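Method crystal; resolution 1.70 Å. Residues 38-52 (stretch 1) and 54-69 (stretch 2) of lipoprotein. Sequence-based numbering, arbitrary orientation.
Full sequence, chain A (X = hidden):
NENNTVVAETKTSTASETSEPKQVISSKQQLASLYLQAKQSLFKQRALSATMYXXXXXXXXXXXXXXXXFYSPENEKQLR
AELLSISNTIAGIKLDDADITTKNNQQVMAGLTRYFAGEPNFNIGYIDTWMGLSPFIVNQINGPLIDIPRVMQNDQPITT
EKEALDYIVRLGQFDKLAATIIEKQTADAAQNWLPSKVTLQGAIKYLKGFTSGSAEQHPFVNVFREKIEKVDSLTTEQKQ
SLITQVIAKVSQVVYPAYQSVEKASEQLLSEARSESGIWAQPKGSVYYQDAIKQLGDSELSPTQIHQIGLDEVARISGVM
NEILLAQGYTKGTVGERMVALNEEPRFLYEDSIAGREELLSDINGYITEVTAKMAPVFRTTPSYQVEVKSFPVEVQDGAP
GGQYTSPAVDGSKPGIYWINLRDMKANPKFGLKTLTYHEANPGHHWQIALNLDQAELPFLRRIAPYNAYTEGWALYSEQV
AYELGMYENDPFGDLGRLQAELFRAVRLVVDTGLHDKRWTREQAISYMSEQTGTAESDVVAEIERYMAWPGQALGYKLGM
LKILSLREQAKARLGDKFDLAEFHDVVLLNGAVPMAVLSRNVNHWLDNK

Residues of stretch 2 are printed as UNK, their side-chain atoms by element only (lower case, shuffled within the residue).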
# COMPACT_ATOMS: atom_id res chain seq x y z
N ALA A 38 -8.21 -11.94 -17.40
CA ALA A 38 -7.25 -11.48 -16.38
C ALA A 38 -7.91 -11.15 -15.04
O ALA A 38 -7.46 -11.63 -14.00
CB ALA A 38 -6.38 -10.28 -16.88
N LYS A 39 -8.94 -10.31 -15.09
CA LYS A 39 -9.66 -10.01 -13.86
C LYS A 39 -10.14 -11.28 -13.14
O LYS A 39 -9.90 -11.44 -11.94
CB LYS A 39 -10.83 -9.14 -14.24
CG LYS A 39 -11.78 -8.95 -13.06
CD LYS A 39 -12.95 -8.14 -13.53
CE LYS A 39 -14.20 -8.76 -13.58
NZ LYS A 39 -15.40 -7.76 -13.54
N GLN A 40 -10.83 -12.17 -13.86
CA GLN A 40 -11.53 -13.30 -13.25
C GLN A 40 -10.52 -14.34 -12.75
O GLN A 40 -10.68 -14.90 -11.65
CB GLN A 40 -12.58 -13.88 -14.21
CG GLN A 40 -13.68 -12.85 -14.49
CD GLN A 40 -14.89 -13.38 -15.19
OE1 GLN A 40 -14.80 -14.30 -15.99
NE2 GLN A 40 -16.03 -12.75 -14.93
N SER A 41 -9.46 -14.53 -13.48
CA SER A 41 -8.47 -15.52 -13.10
C SER A 41 -7.66 -15.07 -11.88
O SER A 41 -7.36 -15.89 -11.00
CB SER A 41 -7.52 -15.82 -14.23
OG SER A 41 -8.19 -16.61 -15.18
N LEU A 42 -7.27 -13.81 -11.85
CA LEU A 42 -6.50 -13.30 -10.72
C LEU A 42 -7.37 -13.41 -9.48
O LEU A 42 -6.92 -13.94 -8.45
CB LEU A 42 -6.11 -11.84 -10.95
CG LEU A 42 -5.31 -11.18 -9.83
CD1 LEU A 42 -4.01 -11.94 -9.48
CD2 LEU A 42 -5.12 -9.66 -10.15
N PHE A 43 -8.58 -12.86 -9.56
CA PHE A 43 -9.42 -12.82 -8.36
C PHE A 43 -9.95 -14.19 -7.88
O PHE A 43 -10.14 -14.37 -6.69
CB PHE A 43 -10.54 -11.85 -8.51
CG PHE A 43 -10.11 -10.45 -8.31
CD1 PHE A 43 -10.09 -9.55 -9.37
CD2 PHE A 43 -9.71 -10.02 -7.05
CE1 PHE A 43 -9.70 -8.23 -9.16
CE2 PHE A 43 -9.39 -8.72 -6.82
CZ PHE A 43 -9.36 -7.81 -7.88
N LYS A 44 -10.19 -15.13 -8.79
CA LYS A 44 -10.51 -16.50 -8.34
C LYS A 44 -9.41 -17.09 -7.48
O LYS A 44 -9.68 -17.88 -6.59
CB LYS A 44 -10.66 -17.46 -9.53
CG LYS A 44 -11.84 -17.33 -10.43
CD LYS A 44 -11.51 -18.23 -11.74
CE LYS A 44 -12.29 -17.82 -13.04
NZ LYS A 44 -11.53 -17.95 -14.37
N GLN A 45 -8.17 -16.77 -7.79
CA GLN A 45 -7.01 -17.26 -7.07
C GLN A 45 -6.56 -16.36 -5.92
O GLN A 45 -5.60 -16.64 -5.20
CB GLN A 45 -5.88 -17.48 -8.05
CG GLN A 45 -6.29 -18.53 -9.06
CD GLN A 45 -5.26 -18.81 -10.08
OE1 GLN A 45 -5.43 -18.44 -11.26
NE2 GLN A 45 -4.21 -19.49 -9.69
N ARG A 46 -7.24 -15.21 -5.80
CA ARG A 46 -6.98 -14.24 -4.74
C ARG A 46 -8.31 -13.81 -4.17
O ARG A 46 -8.68 -12.61 -4.17
CB ARG A 46 -6.18 -13.03 -5.26
CG ARG A 46 -4.79 -13.37 -5.67
CD ARG A 46 -3.90 -13.66 -4.49
NE ARG A 46 -2.51 -13.89 -4.83
CZ ARG A 46 -1.98 -15.09 -5.09
NH1 ARG A 46 -2.74 -16.18 -5.16
NH2 ARG A 46 -0.68 -15.21 -5.31
N ALA A 47 -9.04 -14.81 -3.65
CA ALA A 47 -10.46 -14.58 -3.25
C ALA A 47 -10.59 -13.58 -2.08
O ALA A 47 -11.59 -12.87 -1.98
CB ALA A 47 -11.16 -15.90 -2.92
N LEU A 48 -9.56 -13.46 -1.23
CA LEU A 48 -9.58 -12.44 -0.16
C LEU A 48 -9.43 -11.02 -0.69
O LEU A 48 -10.10 -10.11 -0.22
CB LEU A 48 -8.50 -12.73 0.88
CG LEU A 48 -9.17 -13.87 1.64
CD1 LEU A 48 -8.59 -15.23 1.57
CD2 LEU A 48 -10.00 -13.49 2.82
N SER A 49 -8.63 -10.82 -1.73
CA SER A 49 -8.65 -9.54 -2.46
C SER A 49 -10.01 -9.23 -3.08
O SER A 49 -10.48 -8.09 -3.05
CB SER A 49 -7.50 -9.51 -3.52
OG SER A 49 -6.27 -9.38 -2.83
N ALA A 50 -10.67 -10.25 -3.65
CA ALA A 50 -12.00 -10.09 -4.17
C ALA A 50 -12.90 -9.57 -3.06
O ALA A 50 -13.63 -8.59 -3.23
CB ALA A 50 -12.56 -11.45 -4.71
N THR A 51 -12.88 -10.27 -1.91
CA THR A 51 -13.66 -9.77 -0.75
C THR A 51 -13.35 -8.30 -0.34
O THR A 51 -14.27 -7.52 -0.06
CB THR A 51 -13.45 -10.73 0.46
OG1 THR A 51 -13.91 -12.03 0.08
CG2 THR A 51 -14.19 -10.15 1.74
N MET A 52 -12.07 -7.94 -0.34
CA MET A 52 -11.60 -6.58 -0.01
C MET A 52 -12.31 -5.55 -0.91
O MET A 52 -12.79 -4.50 -0.42
CB MET A 52 -10.05 -6.51 -0.16
CG MET A 52 -9.36 -5.37 0.46
SD MET A 52 -7.53 -5.50 0.21
CE MET A 52 -7.45 -5.52 -1.58
N UNK A 54 -15.12 -6.05 -2.50
CA UNK A 54 -16.54 -6.30 -2.48
C UNK A 54 -17.07 -6.98 -3.73
O UNK A 54 -18.24 -6.77 -4.10
N UNK A 55 -16.23 -7.77 -4.40
CA UNK A 55 -16.59 -8.43 -5.62
C UNK A 55 -17.35 -9.72 -5.32
O UNK A 55 -17.13 -10.35 -4.26
c UNK A 55 -15.38 -8.78 -6.45
c UNK A 55 -13.37 -8.08 -7.73
c UNK A 55 -14.49 -7.58 -6.79
c UNK A 55 -15.37 -6.36 -7.34
N UNK A 56 -18.21 -10.12 -6.27
CA UNK A 56 -19.04 -11.32 -6.11
C UNK A 56 -19.13 -12.08 -7.44
O UNK A 56 -18.36 -11.81 -8.40
o UNK A 56 -21.06 -10.01 -6.31
c UNK A 56 -20.39 -10.93 -5.48
N UNK A 57 -19.98 -13.11 -7.50
CA UNK A 57 -20.19 -13.90 -8.72
C UNK A 57 -20.42 -13.08 -9.99
O UNK A 57 -19.82 -13.37 -11.00
n UNK A 57 -22.66 -18.08 -9.67
c UNK A 57 -21.36 -14.88 -8.46
c UNK A 57 -21.75 -15.83 -9.60
o UNK A 57 -23.57 -16.63 -8.21
c UNK A 57 -22.76 -16.88 -9.12
N UNK A 58 -21.19 -12.00 -9.91
CA UNK A 58 -21.39 -11.06 -11.07
C UNK A 58 -20.06 -10.54 -11.63
O UNK A 58 -19.89 -10.36 -12.84
c UNK A 58 -22.30 -9.87 -10.67
c UNK A 58 -21.57 -8.69 -9.98
n UNK A 58 -20.68 -6.59 -7.70
c UNK A 58 -21.76 -6.37 -8.78
c UNK A 58 -22.53 -7.65 -9.30
N UNK A 59 -19.08 -10.36 -10.75
CA UNK A 59 -17.75 -9.81 -11.13
C UNK A 59 -16.77 -10.88 -11.59
O UNK A 59 -15.99 -10.66 -12.52
c UNK A 59 -17.16 -9.03 -9.94
c UNK A 59 -18.13 -8.00 -9.38
o UNK A 59 -18.41 -7.01 -10.09
o UNK A 59 -18.59 -8.15 -8.21
N UNK A 60 -16.77 -12.04 -10.94
CA UNK A 60 -15.73 -13.06 -11.04
C UNK A 60 -16.13 -14.23 -11.94
O UNK A 60 -15.27 -14.93 -12.45
c UNK A 60 -13.84 -11.52 -9.36
c UNK A 60 -15.33 -13.58 -9.65
c UNK A 60 -14.88 -12.42 -8.73
c UNK A 60 -14.18 -14.61 -9.70
N UNK A 61 -17.45 -14.45 -12.11
CA UNK A 61 -17.98 -15.55 -12.89
C UNK A 61 -18.19 -16.81 -12.06
O UNK A 61 -18.59 -17.86 -12.56
N UNK A 62 -17.93 -16.72 -10.76
CA UNK A 62 -18.21 -17.83 -9.86
C UNK A 62 -18.21 -17.30 -8.42
O UNK A 62 -17.67 -16.25 -8.15
n UNK A 62 -14.38 -19.58 -11.24
c UNK A 62 -17.18 -18.95 -10.01
c UNK A 62 -15.80 -18.61 -9.49
c UNK A 62 -14.75 -19.62 -9.94
o UNK A 62 -14.27 -20.41 -9.14
N UNK A 63 -18.78 -18.07 -7.50
CA UNK A 63 -18.89 -17.61 -6.09
C UNK A 63 -17.53 -17.83 -5.46
O UNK A 63 -16.93 -18.91 -5.61
c UNK A 63 -19.94 -18.43 -5.32
c UNK A 63 -19.95 -18.04 -3.82
c UNK A 63 -21.31 -18.19 -5.93
N UNK A 64 -17.02 -16.78 -4.83
CA UNK A 64 -15.74 -16.91 -4.12
C UNK A 64 -15.78 -16.59 -2.65
O UNK A 64 -14.73 -16.57 -2.00
c UNK A 64 -15.27 -13.70 -3.73
c UNK A 64 -15.02 -14.56 -4.99
c UNK A 64 -14.32 -16.64 -6.18
c UNK A 64 -14.61 -16.03 -4.81
N UNK A 65 -16.99 -16.31 -2.14
CA UNK A 65 -17.19 -15.73 -0.83
C UNK A 65 -16.74 -16.62 0.34
O UNK A 65 -16.49 -16.10 1.43
o UNK A 65 -19.51 -16.32 -1.04
c UNK A 65 -18.64 -15.29 -0.64
N UNK A 66 -16.62 -17.92 0.13
CA UNK A 66 -16.02 -18.76 1.14
C UNK A 66 -14.80 -19.48 0.65
O UNK A 66 -14.34 -20.44 1.27
c UNK A 66 -17.04 -19.77 1.67
o UNK A 66 -17.47 -20.65 0.67
N UNK A 67 -14.20 -18.98 -0.41
CA UNK A 67 -12.97 -19.57 -0.90
C UNK A 67 -11.75 -19.02 -0.15
O UNK A 67 -11.75 -17.89 0.39
c UNK A 67 -12.78 -19.31 -2.39
o UNK A 67 -13.53 -20.10 -4.54
c UNK A 67 -13.72 -20.16 -3.29
o UNK A 67 -14.63 -20.87 -2.79
N UNK A 68 -10.71 -19.83 -0.17
CA UNK A 68 -9.45 -19.51 0.42
C UNK A 68 -8.40 -19.36 -0.71
O UNK A 68 -8.61 -19.84 -1.85
c UNK A 68 -9.03 -20.63 1.41
c UNK A 68 -9.18 -18.55 3.88
s UNK A 68 -7.51 -18.73 3.03
c UNK A 68 -7.73 -20.33 2.23
N UNK A 69 -7.29 -18.70 -0.39
CA UNK A 69 -6.15 -18.59 -1.30
C UNK A 69 -5.13 -19.69 -0.93
O UNK A 69 -4.95 -19.96 0.23
c UNK A 69 -5.88 -14.68 -1.21
o UNK A 69 -6.60 -13.70 -1.58
o UNK A 69 -4.79 -14.52 -0.58
c UNK A 69 -5.51 -17.25 -1.13
c UNK A 69 -6.42 -16.10 -1.52
O HOH W 1 -16.87 -6.31 -12.09
O HOH W 2 -8.53 -17.68 -4.01
O HOH W 3 -11.31 -19.83 -5.68
O HOH W 4 -5.25 -11.42 -1.79

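Position 54 has no side-chain atoms and a positive phi of 75°, which favours glycine: Gly54. It ends the helix in a Schellman motif, its N bonding Thr51 O at 3.0 Å.

Position 55 carries four carbons, forked at the second, so it is Leu55. Its N closes the motif on Ala50 O at 3.0 Å, and its CD1 sits 3.8 Å from the centroid of the Phe43 ring, almost on the ring normal, a CH-pi contact over one face.

Position 56, one carbon then one oxygen, is Ser56, the N-cap residue of a short helix. Position 57, three carbons ending in an oxygen and a nitrogen, is Gln57; position 58, four carbons in a row ending in nitrogen, is Lys58. None of these three touches stretch 1.

Position 59 has two carbons, the second bearing two oxygens and no nitrogen, which make a carboxylate: Asp59. Its OD2 accepts from Ser56 N at 2.8 Å and forms a salt bridge with Lys58 NZ at 2.7 Å. A water links its OD1 to Lys39 NZ.

Position 60 has four carbons forked at the first, one arm two carbons long: Ile60. Its CB points away, yet CD1 returns to 3.4 Å from Phe43 CB.

Position 61 is bare, with phi 89°; a CB would jam against the preceding carbonyl and lie 3.3 Å from Gln40 OE1. It is Gly61.

Position 62, three carbons then an oxygen and a nitrogen, approaches the Lys44 chain and is Gln62. Position 63, one carbon carrying two more, is Val63, without contact.

Position 64 repeats the four-carbon fork at the first atom: Ile64, pointing toward stretch 1, its CD1 3.7 Å from Ala50 CB. Positions 65 and 66, each a carbon and an oxygen, are Ser65 and Ser66, within the turn.

Position 67, two carbons and two oxygens, is Asp67; its CB lies 3.8 Å from Ala47 CB, and a water joins OD2 to Lys44 O. Position 68, with sulfur in an unbranched chain, is Met68, its SD 3.9 Å from Leu48 CD1.

Position 69, three carbons then two oxygens, is Glu69. Its OE2 accepts from Leu48 N at 3.0 Å in the first turn of the second helix, and a water joins it to Ser49 OG.

The rules are plain. Small alanines let Ile64 settle close to the helix, Phe43 offers Leu55 a ring face, and Glu69 and the Schellman turn meet backbone groups at the helix's two ends.

Stretch 2, residues 54-69: GLSQKDIGQVISSDME
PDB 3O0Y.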